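Putative nucleoprotein (Infectious salmon anemia virus, PDB 4EWC) encapsidates the negative-strand viral RNA, shielding it from nucleases and forming the ribonucleoprotein that serves as template for transcription and replication. Local coordinates at residues S148-I151 / G152-P156. Residues are numbered along the deposited sequence; the frame is centred on the assembly and turned at random.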
ATOM      1  N   SER A 148      29.219  -0.736  17.401  1.00 48.64           N
ATOM      2  CA  SER A 148      28.721  -0.275  18.704  1.00 47.14           C
ATOM      3  C   SER A 148      29.820   0.330  19.557  1.00 46.84           C
ATOM      4  O   SER A 148      29.579   1.275  20.317  1.00 49.90           O
ATOM      5  CB  SER A 148      28.032  -1.391  19.489  1.00 49.38           C
ATOM      6  OG  SER A 148      26.795  -1.736  18.905  1.00 49.56           O
ATOM      7  N   LEU A 149      31.019  -0.225  19.449  1.00 47.96           N
ATOM      8  CA  LEU A 149      32.151   0.295  20.203  1.00 50.23           C
ATOM      9  C   LEU A 149      32.486   1.686  19.682  1.00 49.89           C
ATOM     10  O   LEU A 149      32.597   2.648  20.454  1.00 49.21           O
ATOM     11  CB  LEU A 149      33.358  -0.632  20.072  1.00 43.40           C
ATOM     12  CG  LEU A 149      34.590  -0.171  20.838  1.00 49.05           C
ATOM     13  CD1 LEU A 149      34.173   0.154  22.260  1.00 53.74           C
ATOM     14  CD2 LEU A 149      35.691  -1.206  20.838  1.00 47.07           C
ATOM     15  N   PHE A 150      32.636   1.769  18.364  1.00 48.03           N
ATOM     16  CA  PHE A 150      32.861   3.023  17.667  1.00 46.45           C
ATOM     17  C   PHE A 150      31.865   4.080  18.105  1.00 46.80           C
ATOM     18  O   PHE A 150      32.261   5.177  18.487  1.00 49.24           O
ATOM     19  CB  PHE A 150      32.783   2.818  16.148  1.00 48.07           C
ATOM     20  CG  PHE A 150      33.062   4.063  15.347  1.00 46.83           C
ATOM     21  CD1 PHE A 150      32.094   5.046  15.189  1.00 45.26           C
ATOM     22  CD2 PHE A 150      34.287   4.239  14.737  1.00 47.37           C
ATOM     23  CE1 PHE A 150      32.363   6.184  14.465  1.00 43.90           C
ATOM     24  CE2 PHE A 150      34.564   5.365  14.008  1.00 42.70           C
ATOM     25  CZ  PHE A 150      33.605   6.339  13.870  1.00 45.01           C
ATOM     26  N   ILE A 151      30.576   3.760  18.031  1.00 44.33           N
ATOM     27  CA  ILE A 151      29.551   4.733  18.391  1.00 47.14           C
ATOM     28  C   ILE A 151      29.655   5.127  19.869  1.00 44.07           C
ATOM     29  O   ILE A 151      29.719   6.303  20.199  1.00 44.28           O
ATOM     30  CB  ILE A 151      28.130   4.250  18.044  1.00 47.11           C
ATOM     31  CG1 ILE A 151      27.953   4.207  16.526  1.00 40.69           C
ATOM     32  CG2 ILE A 151      27.098   5.193  18.651  1.00 42.79           C
ATOM     33  CD1 ILE A 151      26.765   3.373  16.063  1.00 39.06           C
ATOM     34  N   GLY A 152      29.713   4.141  20.751  1.00 46.61           N
ATOM     35  CA  GLY A 152      29.881   4.404  22.174  1.00 45.19           C
ATOM     36  C   GLY A 152      31.068   5.271  22.580  1.00 45.32           C
ATOM     37  O   GLY A 152      31.027   5.916  23.633  1.00 43.52           O
HETATM   38  N   MSE A 153      32.119   5.294  21.756  1.00 44.10           N
HETATM   39  CA  MSE A 153      33.313   6.090  22.052  1.00 46.40           C
HETATM   40  C   MSE A 153      33.324   7.423  21.324  1.00 48.72           C
HETATM   41  O   MSE A 153      33.789   8.427  21.868  1.00 48.75           O
HETATM   42  CB  MSE A 153      34.610   5.308  21.774  1.00 46.78           C
HETATM   43  CG  MSE A 153      34.917   4.285  22.856  1.00 49.66           C
HETATM   44 SE   MSE A 153      36.585   3.339  22.507  0.80 60.57          SE
HETATM   45  CE  MSE A 153      37.793   4.807  22.798  1.00 53.34           C
ATOM     46  N   VAL A 154      32.800   7.438  20.100  1.00 47.08           N
ATOM     47  CA  VAL A 154      32.825   8.639  19.278  1.00 40.28           C
ATOM     48  C   VAL A 154      31.709   9.614  19.660  1.00 44.80           C
ATOM     49  O   VAL A 154      31.973  10.798  19.869  1.00 48.91           O
ATOM     50  CB  VAL A 154      32.825   8.283  17.754  1.00 47.77           C
ATOM     51  CG1 VAL A 154      32.640   9.531  16.843  1.00 39.68           C
ATOM     52  CG2 VAL A 154      34.113   7.531  17.381  1.00 48.93           C
ATOM     53  N   PHE A 155      30.476   9.127  19.791  1.00 44.25           N
ATOM     54  CA  PHE A 155      29.336  10.013  20.116  1.00 44.26           C
ATOM     55  C   PHE A 155      29.487  10.888  21.385  1.00 45.95           C
ATOM     56  O   PHE A 155      29.159  12.079  21.342  1.00 44.79           O
ATOM     57  CB  PHE A 155      27.996   9.254  20.087  1.00 39.94           C
ATOM     58  CG  PHE A 155      27.445   9.046  18.692  1.00 43.60           C
ATOM     59  CD1 PHE A 155      28.262   8.564  17.670  1.00 45.68           C
ATOM     60  CD2 PHE A 155      26.110   9.326  18.396  1.00 45.43           C
ATOM     61  CE1 PHE A 155      27.764   8.382  16.372  1.00 42.56           C
ATOM     62  CE2 PHE A 155      25.599   9.140  17.101  1.00 40.33           C
ATOM     63  CZ  PHE A 155      26.427   8.668  16.099  1.00 38.38           C
ATOM     64  N   PRO A 156      29.981  10.312  22.509  1.00 46.29           N
ATOM     65  CA  PRO A 156      30.242  11.186  23.668  1.00 44.94           C
ATOM     66  C   PRO A 156      31.214  12.320  23.327  1.00 45.11           C
ATOM     67  O   PRO A 156      31.000  13.459  23.735  1.00 47.15           O
ATOM     68  CB  PRO A 156      30.869  10.241  24.690  1.00 36.23           C
ATOM     69  CG  PRO A 156      30.278   8.902  24.362  1.00 43.86           C
ATOM     70  CD  PRO A 156      30.146   8.885  22.853  1.00 45.56           C
TER
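Phe150 and Val154 meet one helical turn apart: Val154 CG2 sits over the centre of the Phe150 ring, 3.7 Å from its centroid, a CH-pi contact. Phe150 CG lies anti to the backbone N (chi1 -178°), which carries the ring along the helix to the valine. One residue on, Ile151 CG2 covers a face of the Phe155 ring nearer its rim, 3.7 Å from Phe155 CD1, the two side chains running alongside each other.

Behind these pairs i to i+4 bonds of an alpha-helix take up most of the backbone donors. Gly152 N donates to Ser148 O at 2.9 Å and Phe155 N to Ile151 O at 3.0 Å. Met153, a selenomethionine, splits its N-H between Leu149 O, 3.0 Å away, and Phe150 O, at 3.3 Å and from above that carbonyl's plane. Phe150 O therefore takes two donors, the straighter bond coming from Val154 N at 2.8 Å. Pro156 has no N-H to give, and the helix kinks there. Ser148 OG is satisfied by Met410 O.

All this lies mid-way along helix 142-162, which packs Phe150 and Ile151 against helix 253-269 and Phe155 with Pro156 against helix 394-402.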